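RNA pseudouridylate synthase domain-containing protein 1 (Homo sapiens, PDB 5VBB) probably binds RNA and converts uridine to pseudouridine within it, as a member of the RluA family of pseudouridine synthases. Local coordinates at residues T96-A101 / K163-P168; M207-Y212 / V224-P229; R16-V21 / I215-E220; H24-I29 / L66-S71. All coordinates share one frame; numbering follows the deposited sequence.

Contact 1. Residues T96-A101 / K163-P168; sequences TKAYLA and KVLLKP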
loop_
_atom_site.group_PDB
_atom_site.type_symbol
_atom_site.label_atom_id
_atom_site.label_comp_id
_atom_site.label_asym_id
_atom_site.label_seq_id
_atom_site.Cartn_x
_atom_site.Cartn_y
_atom_site.Cartn_z
ATOM N N THR A 96 9.191 -2.560 8.440
ATOM C CA THR A 96 7.786 -2.690 8.821
ATOM C C THR A 96 6.966 -1.782 7.893
ATOM O O THR A 96 7.320 -0.621 7.686
ATOM C CB THR A 96 7.569 -2.332 10.282
ATOM O OG1 THR A 96 8.388 -3.179 11.065
ATOM C CG2 THR A 96 6.118 -2.500 10.724
ATOM N N LYS A 97 5.864 -2.313 7.348
ATOM C CA LYS A 97 4.974 -1.549 6.492
ATOM C C LYS A 97 3.539 -1.835 6.824
ATOM O O LYS A 97 3.220 -2.965 7.148
ATOM C CB LYS A 97 5.159 -1.960 5.019
ATOM C CG LYS A 97 6.532 -1.817 4.431
ATOM C CD LYS A 97 6.462 -1.891 2.904
ATOM C CE LYS A 97 7.817 -1.971 2.259
ATOM N NZ LYS A 97 7.745 -2.301 0.809
ATOM N N ALA A 98 2.661 -0.831 6.693
ATOM C CA ALA A 98 1.223 -0.999 6.800
ATOM C C ALA A 98 0.539 -0.092 5.801
ATOM O O ALA A 98 1.067 0.968 5.400
ATOM C CB ALA A 98 0.713 -0.745 8.219
ATOM N N TYR A 99 -0.623 -0.532 5.349
ATOM C CA TYR A 99 -1.387 0.165 4.335
ATOM C C TYR A 99 -2.784 0.339 4.801
ATOM O O TYR A 99 -3.258 -0.441 5.619
ATOM C CB TYR A 99 -1.458 -0.676 3.045
ATOM C CG TYR A 99 -0.140 -0.969 2.387
ATOM C CD1 TYR A 99 0.801 -1.790 3.001
ATOM C CD2 TYR A 99 0.176 -0.428 1.139
ATOM C CE1 TYR A 99 2.046 -2.013 2.429
ATOM C CE2 TYR A 99 1.405 -0.691 0.532
ATOM C CZ TYR A 99 2.336 -1.478 1.190
ATOM O OH TYR A 99 3.516 -1.826 0.615
ATOM N N LEU A 100 -3.477 1.301 4.202
ATOM C CA LEU A 100 -4.899 1.494 4.382
ATOM C C LEU A 100 -5.541 1.155 3.068
ATOM O O LEU A 100 -4.939 1.394 2.012
ATOM C CB LEU A 100 -5.227 2.956 4.712
ATOM C CG LEU A 100 -4.712 3.464 6.033
ATOM C CD1 LEU A 100 -4.897 4.941 6.145
ATOM C CD2 LEU A 100 -5.382 2.760 7.215
ATOM N N ALA A 101 -6.810 0.704 3.112
ATOM C CA ALA A 101 -7.555 0.412 1.901
ATOM C C ALA A 101 -9.021 0.464 2.130
ATOM O O ALA A 101 -9.468 0.269 3.258
ATOM C CB ALA A 101 -7.190 -0.970 1.371
ATOM N N LYS A 163 -13.317 -0.231 5.348
ATOM C CA LYS A 163 -12.048 0.447 5.478
ATOM C C LYS A 163 -11.157 -0.453 6.347
ATOM O O LYS A 163 -11.582 -0.870 7.431
ATOM C CB LYS A 163 -12.205 1.812 6.132
ATOM C CG LYS A 163 -10.881 2.557 6.161
ATOM C CD LYS A 163 -11.109 3.976 6.597
ATOM C CE LYS A 163 -9.804 4.676 6.798
ATOM N NZ LYS A 163 -9.994 6.061 7.309
ATOM N N VAL A 164 -9.944 -0.790 5.857
ATOM C CA VAL A 164 -9.072 -1.719 6.557
ATOM C C VAL A 164 -7.667 -1.217 6.694
ATOM O O VAL A 164 -7.210 -0.400 5.892
ATOM C CB VAL A 164 -9.041 -3.110 5.862
ATOM C CG1 VAL A 164 -10.443 -3.681 5.680
ATOM C CG2 VAL A 164 -8.321 -3.039 4.510
ATOM N N LEU A 165 -6.946 -1.807 7.663
ATOM C CA LEU A 165 -5.511 -1.634 7.846
ATOM C C LEU A 165 -4.904 -2.979 7.405
ATOM O O LEU A 165 -5.365 -4.039 7.858
ATOM C CB LEU A 165 -5.179 -1.346 9.312
ATOM C CG LEU A 165 -3.691 -1.157 9.703
ATOM C CD1 LEU A 165 -3.106 0.047 9.045
ATOM C CD2 LEU A 165 -3.557 -0.972 11.167
ATOM N N LEU A 166 -3.882 -2.946 6.547
ATOM C CA LEU A 166 -3.214 -4.145 6.047
ATOM C C LEU A 166 -1.777 -4.124 6.414
ATOM O O LEU A 166 -1.095 -3.148 6.114
ATOM C CB LEU A 166 -3.334 -4.239 4.536
ATOM C CG LEU A 166 -4.774 -4.314 4.006
ATOM C CD1 LEU A 166 -4.845 -3.912 2.587
ATOM C CD2 LEU A 166 -5.373 -5.668 4.226
ATOM N N LYS A 167 -1.284 -5.182 7.055
ATOM C CA LYS A 167 0.131 -5.271 7.407
ATOM C C LYS A 167 0.697 -6.512 6.734
ATOM O O LYS A 167 0.436 -7.636 7.173
ATOM C CB LYS A 167 0.299 -5.331 8.912
ATOM C CG LYS A 167 1.757 -5.209 9.361
ATOM C CD LYS A 167 1.886 -5.499 10.820
ATOM C CE LYS A 167 3.318 -5.591 11.236
ATOM N NZ LYS A 167 3.431 -5.918 12.674
ATOM N N PRO A 168 1.418 -6.351 5.622
ATOM C CA PRO A 168 2.035 -7.530 5.013
ATOM C C PRO A 168 3.301 -7.921 5.769
ATOM O O PRO A 168 4.055 -7.041 6.162
ATOM C CB PRO A 168 2.390 -7.067 3.613
ATOM C CG PRO A 168 2.613 -5.574 3.714
ATOM C CD PRO A 168 1.825 -5.106 4.939
HETATM O O HOH W 1 5.391 -5.153 7.562
#

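Contact 2. Residues M207-Y212 / V224-P229; sequences MLHAFY and VCTPDP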
loop_
_atom_site.group_PDB
_atom_site.type_symbol
_atom_site.label_atom_id
_atom_site.label_comp_id
_atom_site.label_asym_id
_atom_site.label_seq_id
_atom_site.Cartn_x
_atom_site.Cartn_y
_atom_site.Cartn_z
ATOM N N MET A 207 -8.206 2.476 -4.219
ATOM C CA MET A 207 -8.156 2.806 -2.789
ATOM C C MET A 207 -7.169 1.930 -1.975
ATOM O O MET A 207 -7.564 1.204 -1.072
ATOM C CB MET A 207 -9.566 2.705 -2.184
ATOM C CG MET A 207 -10.632 3.472 -2.962
ATOM S SD MET A 207 -10.282 5.245 -3.122
ATOM C CE MET A 207 -11.588 5.727 -4.271
ATOM N N LEU A 208 -5.881 2.081 -2.250
ATOM C CA LEU A 208 -4.801 1.421 -1.529
ATOM C C LEU A 208 -3.763 2.486 -1.310
ATOM O O LEU A 208 -3.460 3.207 -2.244
ATOM C CB LEU A 208 -4.243 0.210 -2.319
ATOM C CG LEU A 208 -3.135 -0.591 -1.636
ATOM C CD1 LEU A 208 -3.643 -1.233 -0.336
ATOM C CD2 LEU A 208 -2.656 -1.719 -2.530
ATOM N N HIS A 209 -3.269 2.625 -0.059
ATOM C CA HIS A 209 -2.373 3.673 0.353
ATOM C C HIS A 209 -1.324 3.119 1.310
ATOM O O HIS A 209 -1.682 2.474 2.297
ATOM C CB HIS A 209 -3.197 4.733 1.108
ATOM C CG HIS A 209 -2.389 5.889 1.606
ATOM N ND1 HIS A 209 -1.819 6.804 0.729
ATOM C CD2 HIS A 209 -2.067 6.242 2.882
ATOM C CE1 HIS A 209 -1.174 7.678 1.489
ATOM N NE2 HIS A 209 -1.313 7.388 2.794
ATOM N N ALA A 210 -0.058 3.361 1.026
ATOM C CA ALA A 210 1.039 2.918 1.905
ATOM C C ALA A 210 1.108 3.938 3.015
ATOM O O ALA A 210 1.543 5.059 2.819
ATOM C CB ALA A 210 2.341 2.840 1.115
ATOM N N PHE A 211 0.659 3.543 4.183
ATOM C CA PHE A 211 0.437 4.421 5.321
ATOM C C PHE A 211 1.594 4.510 6.286
ATOM O O PHE A 211 2.030 5.606 6.602
ATOM C CB PHE A 211 -0.815 3.886 6.040
ATOM C CG PHE A 211 -1.219 4.554 7.321
ATOM C CD1 PHE A 211 -1.636 5.882 7.327
ATOM C CD2 PHE A 211 -1.391 3.809 8.473
ATOM C CE1 PHE A 211 -2.203 6.446 8.474
ATOM C CE2 PHE A 211 -1.859 4.394 9.630
ATOM C CZ PHE A 211 -2.318 5.689 9.614
ATOM N N TYR A 212 2.114 3.380 6.737
ATOM C CA TYR A 212 3.139 3.309 7.751
ATOM C C TYR A 212 4.378 2.657 7.159
ATOM O O TYR A 212 4.269 1.679 6.421
ATOM C CB TYR A 212 2.614 2.527 8.960
ATOM C CG TYR A 212 3.638 2.395 10.062
ATOM C CD1 TYR A 212 3.847 3.425 10.976
ATOM C CD2 TYR A 212 4.408 1.244 10.190
ATOM C CE1 TYR A 212 4.871 3.348 11.923
ATOM C CE2 TYR A 212 5.395 1.140 11.160
ATOM C CZ TYR A 212 5.603 2.174 12.048
ATOM O OH TYR A 212 6.582 1.995 12.991
ATOM N N VAL A 224 7.610 6.673 9.283
ATOM C CA VAL A 224 6.598 7.643 8.921
ATOM C C VAL A 224 5.250 6.998 8.992
ATOM O O VAL A 224 5.079 5.781 8.819
ATOM C CB VAL A 224 6.831 8.379 7.546
ATOM C CG1 VAL A 224 8.295 8.711 7.334
ATOM C CG2 VAL A 224 6.314 7.585 6.359
ATOM N N CYS A 225 4.298 7.854 9.309
ATOM C CA CYS A 225 2.902 7.579 9.341
ATOM C C CYS A 225 2.242 8.732 8.642
ATOM O O CYS A 225 2.112 9.812 9.214
ATOM C CB CYS A 225 2.415 7.431 10.773
ATOM S SG CYS A 225 0.890 6.532 10.872
ATOM N N THR A 226 1.936 8.536 7.362
ATOM C CA THR A 226 1.386 9.579 6.531
ATOM C C THR A 226 -0.061 9.908 6.900
ATOM O O THR A 226 -0.736 9.083 7.537
ATOM C CB THR A 226 1.331 9.153 5.040
ATOM O OG1 THR A 226 0.233 8.251 4.868
ATOM C CG2 THR A 226 2.611 8.568 4.521
ATOM N N PRO A 227 -0.594 11.044 6.387
ATOM C CA PRO A 227 -2.018 11.327 6.585
ATOM C C PRO A 227 -2.899 10.269 5.920
ATOM O O PRO A 227 -2.515 9.651 4.924
ATOM C CB PRO A 227 -2.220 12.671 5.874
ATOM C CG PRO A 227 -0.881 13.286 5.810
ATOM C CD PRO A 227 0.054 12.124 5.615
ATOM N N ASP A 228 -4.062 10.048 6.500
ATOM C CA ASP A 228 -5.051 9.077 6.009
ATOM C C ASP A 228 -5.882 9.745 4.891
ATOM O O ASP A 228 -6.591 10.704 5.184
ATOM C CB ASP A 228 -5.947 8.680 7.170
ATOM C CG ASP A 228 -7.124 7.798 6.836
ATOM O OD1 ASP A 228 -7.244 7.377 5.659
ATOM O OD2 ASP A 228 -7.889 7.490 7.751
ATOM N N PRO A 229 -5.852 9.255 3.635
ATOM C CA PRO A 229 -6.631 9.905 2.574
ATOM C C PRO A 229 -8.078 9.455 2.459
ATOM O O PRO A 229 -8.839 10.062 1.708
ATOM C CB PRO A 229 -5.872 9.476 1.314
ATOM C CG PRO A 229 -5.445 8.072 1.642
ATOM C CD PRO A 229 -5.079 8.115 3.096
#

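Contact 3. Residues R16-V21 / I215-E220; sequences RDFLVV and IPTDTE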
loop_
_atom_site.group_PDB
_atom_site.type_symbol
_atom_site.label_atom_id
_atom_site.label_comp_id
_atom_site.label_asym_id
_atom_site.label_seq_id
_atom_site.Cartn_x
_atom_site.Cartn_y
_atom_site.Cartn_z
ATOM N N ARG A 16 19.057 14.516 6.457
ATOM C CA ARG A 16 20.262 14.691 5.648
ATOM C C ARG A 16 20.427 13.538 4.655
ATOM O O ARG A 16 20.881 13.750 3.538
ATOM C CB ARG A 16 21.504 14.719 6.568
ATOM C CG ARG A 16 21.557 15.944 7.503
ATOM C CD ARG A 16 22.393 15.700 8.774
ATOM N NE ARG A 16 23.819 15.509 8.493
ATOM C CZ ARG A 16 24.652 16.470 8.098
ATOM N NH1 ARG A 16 24.222 17.721 7.956
ATOM N NH2 ARG A 16 25.926 16.191 7.846
ATOM N N ASP A 17 20.023 12.329 5.064
ATOM C CA ASP A 17 20.233 11.088 4.330
ATOM C C ASP A 17 19.021 10.515 3.623
ATOM O O ASP A 17 19.207 9.733 2.694
ATOM C CB ASP A 17 20.728 10.020 5.317
ATOM C CG ASP A 17 22.159 10.214 5.769
ATOM O OD1 ASP A 17 22.992 10.610 4.935
ATOM O OD2 ASP A 17 22.450 9.930 6.942
ATOM N N PHE A 18 17.806 10.797 4.104
ATOM C CA PHE A 18 16.609 10.222 3.530
ATOM C C PHE A 18 15.536 11.236 3.306
ATOM O O PHE A 18 15.415 12.212 4.031
ATOM C CB PHE A 18 16.052 9.118 4.447
ATOM C CG PHE A 18 16.970 7.937 4.563
ATOM C CD1 PHE A 18 17.057 7.007 3.544
ATOM C CD2 PHE A 18 17.787 7.782 5.672
ATOM C CE1 PHE A 18 17.854 5.880 3.681
ATOM C CE2 PHE A 18 18.633 6.695 5.781
ATOM C CZ PHE A 18 18.647 5.735 4.792
ATOM N N LEU A 19 14.686 10.920 2.355
ATOM C CA LEU A 19 13.519 11.688 2.002
ATOM C C LEU A 19 12.394 10.663 1.832
ATOM O O LEU A 19 12.610 9.660 1.170
ATOM C CB LEU A 19 13.813 12.420 0.690
ATOM C CG LEU A 19 12.707 13.109 -0.027
ATOM C CD1 LEU A 19 12.010 14.087 0.871
ATOM C CD2 LEU A 19 13.251 13.841 -1.223
ATOM N N VAL A 20 11.235 10.896 2.434
ATOM C CA VAL A 20 10.049 10.031 2.271
ATOM C C VAL A 20 8.965 10.892 1.675
ATOM O O VAL A 20 8.570 11.899 2.265
ATOM C CB VAL A 20 9.538 9.311 3.543
ATOM C CG1 VAL A 20 8.411 8.324 3.219
ATOM C CG2 VAL A 20 10.658 8.613 4.270
ATOM N N VAL A 21 8.452 10.470 0.523
ATOM C CA VAL A 21 7.376 11.187 -0.139
ATOM C C VAL A 21 6.082 10.465 0.141
ATOM O O VAL A 21 6.088 9.272 0.462
ATOM C CB VAL A 21 7.609 11.378 -1.674
ATOM C CG1 VAL A 21 8.924 12.106 -1.947
ATOM C CG2 VAL A 21 7.591 10.051 -2.416
ATOM N N ILE A 215 12.030 1.902 8.555
ATOM C CA ILE A 215 13.241 1.338 7.977
ATOM C C ILE A 215 14.338 1.556 9.059
ATOM O O ILE A 215 14.816 2.670 9.233
ATOM C CB ILE A 215 13.572 2.017 6.643
ATOM C CG1 ILE A 215 12.329 1.992 5.680
ATOM C CG2 ILE A 215 14.806 1.353 6.006
ATOM C CD1 ILE A 215 12.462 2.787 4.441
ATOM N N PRO A 216 14.639 0.520 9.854
ATOM C CA PRO A 216 15.572 0.689 10.980
ATOM C C PRO A 216 17.026 0.603 10.538
ATOM O O PRO A 216 17.704 -0.378 10.814
ATOM C CB PRO A 216 15.159 -0.441 11.915
ATOM C CG PRO A 216 14.740 -1.545 10.984
ATOM C CD PRO A 216 14.061 -0.841 9.831
ATOM N N THR A 217 17.515 1.646 9.856
ATOM C CA THR A 217 18.899 1.639 9.354
ATOM C C THR A 217 19.914 1.844 10.492
ATOM O O THR A 217 19.573 2.324 11.567
ATOM C CB THR A 217 19.139 2.680 8.225
ATOM O OG1 THR A 217 19.303 3.993 8.783
ATOM C CG2 THR A 217 18.053 2.683 7.165
ATOM N N ASP A 218 21.166 1.502 10.213
ATOM C CA ASP A 218 22.277 1.624 11.181
ATOM C C ASP A 218 22.398 3.040 11.780
ATOM O O ASP A 218 22.585 3.159 12.985
ATOM C CB ASP A 218 23.611 1.202 10.554
ATOM C CG ASP A 218 23.987 1.858 9.235
ATOM O OD1 ASP A 218 23.266 2.775 8.799
ATOM O OD2 ASP A 218 25.002 1.441 8.631
ATOM N N THR A 219 22.191 4.087 10.977
ATOM C CA THR A 219 22.301 5.481 11.412
ATOM C C THR A 219 20.986 6.184 11.745
ATOM O O THR A 219 21.007 7.221 12.407
ATOM C CB THR A 219 22.958 6.295 10.275
ATOM O OG1 THR A 219 22.184 6.133 9.085
ATOM C CG2 THR A 219 24.381 5.873 10.004
ATOM N N GLU A 220 19.848 5.697 11.223
ATOM C CA GLU A 220 18.606 6.429 11.354
ATOM C C GLU A 220 17.402 5.515 11.247
ATOM O O GLU A 220 17.385 4.669 10.366
ATOM C CB GLU A 220 18.597 7.409 10.176
ATOM C CG GLU A 220 17.507 8.452 10.161
ATOM C CD GLU A 220 17.748 9.456 9.051
ATOM O OE1 GLU A 220 18.923 9.702 8.706
ATOM O OE2 GLU A 220 16.760 9.970 8.491
#

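Contact 4. Residues H24-I29 / L66-S71; sequences HWDVRI and LDFSTS. With SO4 (sulfate ion), chain B.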
loop_
_atom_site.group_PDB
_atom_site.type_symbol
_atom_site.label_atom_id
_atom_site.label_comp_id
_atom_site.label_asym_id
_atom_site.label_seq_id
_atom_site.Cartn_x
_atom_site.Cartn_y
_atom_site.Cartn_z
ATOM N N HIS A 24 1.789 10.159 -5.055
ATOM C CA HIS A 24 0.443 10.372 -5.523
ATOM C C HIS A 24 -0.035 9.091 -6.215
ATOM O O HIS A 24 0.783 8.321 -6.755
ATOM C CB HIS A 24 0.443 11.558 -6.495
ATOM C CG HIS A 24 -0.903 12.157 -6.749
ATOM N ND1 HIS A 24 -1.803 11.568 -7.624
ATOM C CD2 HIS A 24 -1.444 13.299 -6.274
ATOM C CE1 HIS A 24 -2.854 12.371 -7.660
ATOM N NE2 HIS A 24 -2.690 13.419 -6.859
ATOM N N TRP A 25 -1.344 8.836 -6.154
ATOM C CA TRP A 25 -1.948 7.695 -6.855
ATOM C C TRP A 25 -1.757 7.924 -8.385
ATOM O O TRP A 25 -1.701 9.070 -8.842
ATOM C CB TRP A 25 -3.449 7.520 -6.512
ATOM C CG TRP A 25 -4.279 8.767 -6.635
ATOM C CD1 TRP A 25 -4.431 9.745 -5.695
ATOM C CD2 TRP A 25 -5.009 9.201 -7.787
ATOM N NE1 TRP A 25 -5.189 10.767 -6.194
ATOM C CE2 TRP A 25 -5.580 10.454 -7.471
ATOM C CE3 TRP A 25 -5.266 8.639 -9.045
ATOM C CZ2 TRP A 25 -6.401 11.150 -8.364
ATOM C CZ3 TRP A 25 -6.078 9.330 -9.940
ATOM C CH2 TRP A 25 -6.635 10.572 -9.601
ATOM N N ASP A 26 -1.580 6.847 -9.142
ATOM C CA ASP A 26 -1.406 6.878 -10.603
ATOM C C ASP A 26 -0.220 7.739 -11.010
ATOM O O ASP A 26 -0.316 8.576 -11.909
ATOM C CB ASP A 26 -2.682 7.299 -11.353
ATOM C CG ASP A 26 -3.754 6.245 -11.392
ATOM O OD1 ASP A 26 -3.654 5.273 -10.629
ATOM O OD2 ASP A 26 -4.786 6.465 -12.074
ATOM N N VAL A 27 0.914 7.496 -10.357
ATOM C CA VAL A 27 2.189 8.121 -10.686
ATOM C C VAL A 27 3.232 7.017 -10.653
ATOM O O VAL A 27 3.359 6.328 -9.661
ATOM C CB VAL A 27 2.555 9.304 -9.761
ATOM C CG1 VAL A 27 3.995 9.752 -10.013
ATOM C CG2 VAL A 27 1.593 10.470 -9.985
ATOM N N ARG A 28 4.000 6.878 -11.725
ATOM C CA ARG A 28 5.035 5.865 -11.860
ATOM C C ARG A 28 6.364 6.323 -11.276
ATOM O O ARG A 28 6.720 7.483 -11.416
ATOM C CB ARG A 28 5.234 5.563 -13.361
ATOM C CG ARG A 28 5.797 4.162 -13.617
ATOM C CD ARG A 28 5.658 3.781 -15.073
ATOM N NE ARG A 28 4.316 4.074 -15.594
ATOM C CZ ARG A 28 3.234 3.318 -15.423
ATOM N NH1 ARG A 28 3.311 2.165 -14.766
ATOM N NH2 ARG A 28 2.070 3.691 -15.942
ATOM N N ILE A 29 7.140 5.397 -10.718
ATOM C CA ILE A 29 8.461 5.730 -10.183
ATOM C C ILE A 29 9.468 6.008 -11.334
ATOM O O ILE A 29 10.003 7.125 -11.451
ATOM C CB ILE A 29 8.955 4.619 -9.238
ATOM C CG1 ILE A 29 8.090 4.618 -7.957
ATOM C CG2 ILE A 29 10.452 4.794 -8.908
ATOM C CD1 ILE A 29 8.506 3.672 -6.933
ATOM N N LEU A 66 6.725 1.172 -5.135
ATOM C CA LEU A 66 5.318 1.344 -4.800
ATOM C C LEU A 66 4.605 1.318 -6.140
ATOM O O LEU A 66 5.061 1.981 -7.051
ATOM C CB LEU A 66 5.156 2.675 -4.065
ATOM C CG LEU A 66 4.088 2.799 -3.030
ATOM C CD1 LEU A 66 4.178 1.677 -2.000
ATOM C CD2 LEU A 66 4.196 4.138 -2.360
ATOM N N ASP A 67 3.559 0.504 -6.295
ATOM C CA ASP A 67 2.850 0.375 -7.575
ATOM C C ASP A 67 2.330 1.750 -8.056
ATOM O O ASP A 67 1.987 2.612 -7.225
ATOM C CB ASP A 67 1.617 -0.570 -7.463
ATOM C CG ASP A 67 1.820 -2.036 -7.104
ATOM O OD1 ASP A 67 2.927 -2.564 -7.380
ATOM O OD2 ASP A 67 0.786 -2.715 -6.654
ATOM N N PHE A 68 2.226 1.918 -9.396
ATOM C CA PHE A 68 1.644 3.088 -10.084
ATOM C C PHE A 68 0.330 3.539 -9.443
ATOM O O PHE A 68 0.201 4.700 -9.080
ATOM C CB PHE A 68 1.367 2.755 -11.569
ATOM C CG PHE A 68 0.674 3.841 -12.361
ATOM C CD1 PHE A 68 1.371 4.954 -12.799
ATOM C CD2 PHE A 68 -0.670 3.741 -12.689
ATOM C CE1 PHE A 68 0.735 5.959 -13.524
ATOM C CE2 PHE A 68 -1.292 4.731 -13.442
ATOM C CZ PHE A 68 -0.595 5.832 -13.843
ATOM N N SER A 69 -0.635 2.608 -9.275
ATOM C CA SER A 69 -1.961 2.934 -8.761
ATOM C C SER A 69 -2.031 3.128 -7.247
ATOM O O SER A 69 -3.027 3.664 -6.754
ATOM C CB SER A 69 -2.973 1.876 -9.175
ATOM O OG SER A 69 -3.054 1.838 -10.591
ATOM N N THR A 70 -0.985 2.806 -6.522
ATOM C CA THR A 70 -0.981 2.953 -5.077
ATOM C C THR A 70 -0.373 4.276 -4.676
ATOM O O THR A 70 0.621 4.686 -5.254
ATOM C CB THR A 70 -0.220 1.739 -4.486
ATOM O OG1 THR A 70 -0.959 0.587 -4.865
ATOM C CG2 THR A 70 -0.077 1.783 -2.970
ATOM N N SER A 71 -0.956 4.940 -3.651
ATOM C CA SER A 71 -0.365 6.156 -3.098
ATOM C C SER A 71 0.428 5.833 -1.820
ATOM O O SER A 71 0.326 4.738 -1.264
ATOM C CB SER A 71 -1.459 7.171 -2.765
ATOM O OG SER A 71 -2.469 6.630 -1.924
HETATM S S SO4 B . -0.699 -0.857 -11.332
HETATM O O1 SO4 B . -1.157 -2.234 -11.091
HETATM O O2 SO4 B . 0.524 -0.931 -12.141
HETATM O O3 SO4 B . -1.713 -0.075 -12.007
HETATM O O4 SO4 B . -0.440 -0.191 -10.060
HETATM O O HOH W 2 -5.035 4.865 -8.130
HETATM O O HOH W 3 5.528 2.734 -9.634
#

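Contact 1. Residues T96-A101 / K163-P168
Y99 and L166 face each other as a hydrogen-bonded pair where strands 96-104 and 159-168 lie antiparallel in the large sheet of the pseudouridine synthase fold. The two short segments approach to 4.5 Å between axes, and their directions differ by 154°. Backbone bonding is reciprocal: Y99 N gives to L166 O, and L166 N returns a bond to Y99 O at 2.7 Å. A101 and V164 repeat this exchange, V164 N standing 2.8 Å from A101 O. Between the two pairs, L100 and L165 form a non-hydrogen-bonded pair with CA atoms 4.7 Å apart. Beyond the last direct bond a water accepts from K97 N and donates to P168 O, carrying the pairing on toward the strand ends. K163 NZ forms a salt bridge with D228.

Apolar packing differs on the two faces. On the one bearing L100 and L165, a chi2 of 64° puts L165 CD1 where it meets L100 CD2 at 4.0 Å, and helix 247-256 covers both through L247 and L250. On the face bearing Y99, A101, V164 and L166, A101 CB touches V164 CG2 at 3.9 Å, and L176 of helix 175-182 packs on Y99 and L166. The Y99 side chain lies about 7 Å from that of D67, the catalytic aspartate by similarity. The Y99 ring crosses P168 at about a right angle, Y99 CE1 meeting P168 CG at 3.8 Å.

Contact 2. Residues M207-Y212 / V224-P229
H209 and T226 reach toward each other tip to tip, H209 NE2 and T226 OG1 making a hydrogen bond of 2.7 Å. H209 CG is anti to its backbone N (chi1 180°), which sends the ring toward 224-229. T226 OG1 sits at the ring edge, in the imidazole plane. P229 takes one face of the same ring: its CD lies 3.8 Å from the centroid, 20° off the normal, a CH-pi contact displaced toward the rim. C225 SG rests over a face of the F211 ring in a sulfur-aromatic contact, 3.9 Å from its centroid, with CZ the closest ring atom. The backbone supports this pairing with T226 N bound to F211 O at 3.0 Å.

The contact spans the hairpin of strands 208-216 and 221-225 and the loop that follows it. Y212 and C225 form an antiparallel non-hydrogen-bonded pair, CA atoms 4.6 Å apart, and Y212 CA makes a CA-H...O contact to V224 O at 3.3 Å. On the other side of strand 208-216, F211 and Y212 together face A98, a classic beta bulge.

In the second shell S71 OG bonds H209 ND1, so both ring nitrogens are engaged, restraining rotation of the imidazole. V251 of helix 247-256 packs on both F211 and C225, while Y212 OH is held by E223 and R214.

Contact 3. Residues R16-V21 / I215-E220
F18 CG stands anti to its carbonyl carbon (chi1 -65°) and E220 CG anti to its backbone N (chi1 -171°); with E220 extended beyond CG, its carboxylate arrives at the edge of the F18 ring. The contact joins the start of strand 18-23, in the four-stranded sheet, to the turn of the beta hairpin 208-216/221-225, which opens with an inverse gamma turn centred on P216. F18 and E220 slide past each other in opposite directions, and ring and carboxylate planes are 85° apart. E220 OE2 is 3.7 Å from F18 CD2, where the weakly positive C-H edge of the ring would probably attract the carboxylate.

T217 meets the same ring tip to tip, its CG2 3.9 Å from F18 CZ. Its OG1 donates to E220 O at 2.6 Å, on a lone pair of that carbonyl, and so ties the turn across its base. An alanine here would probably leave E220 O without its hydroxyl partner, loosening the turn, and open a gap beside F18 CZ.

Two acidic groups also come close. Hydrogen bonds from N79 to D17 OD1, and from the hydroxyls of Y13 and S15 to E220 OE2, probably spread the charge. A82 of helix 80-91 packs on both D17 and F18. D17 and E220 cross with D17 OD2 4.0 Å from E220 OE1, and D17 CB lies 3.9 Å from the same oxygen.

Contact 4. Residues H24-I29 / L66-S71
F68 is sandwiched between R28 and D26, one on each face of its ring. The R28 guanidinium stacks flat on one face, centres 4.2 Å apart and planes at 2°, offset so that R28 NH2 lies toward the rim. A bend of the arginine at chi3 (-47°) sets NE on its course back to the ring. From the opposite face D26 CA presses over the ring centre, 3.5 Å from the centroid, a CH-pi contact, while the D26 carboxylate runs only 13° from the ring plane with D26 CG near F68 CE2.

The backbone of F68 is held too: its O receives a bond from V27 N at 3.2 Å and a weak one from D26 N. Waters bridge the loops on either side of this, one donating to D26 OD1 and S69 O, the other accepting from I29 N and donating to L66 O. K23 NZ bonds V27 O, D67 O and T70 O, tying both loops from a neighbouring position. An alanine in place of F68 would probably set the R28 guanidinium free to turn and leave a gap over D26 CA.

Within 66-71 a type I turn from D67 to T70 is closed by T70 N to D67 O at 3.1 Å. On this turn S69 N bonds O4 of a sulfate, probably from the crystallisation liquor, at 2.9 Å, and S69 OG bonds sulfate O3 at 2.7 Å; R177 NH1 is also hydrogen-bonded to it. R177 also forms a salt bridge with D67, by similarity the catalytic aspartate, consistent with 66-71 being the active-site loop of an RluA-type pseudouridine synthase.

Contacts 1 and 2 are the buried pair, about 8 Å apart between centres and sharing one sheet: L100 N probably bonds H209 O, and K163 forms a salt bridge with D228. Contact 1 rests on regular backbone pairing, whereas contact 2, where the second strand of its hairpin gives way to loop, relies more on side chains. Contact 4, partly buried, has no strand pairing between its segments; a flat stack, a CH-pi contact, backbone bonds to one carbonyl and bridging waters join the loops beside the predicted catalytic aspartate, and S71 ties it to contact 2. Contact 3, centred 19 Å from the chain centre, uses the far end of strand 208-216 and consists of van der Waals and electrostatic contacts.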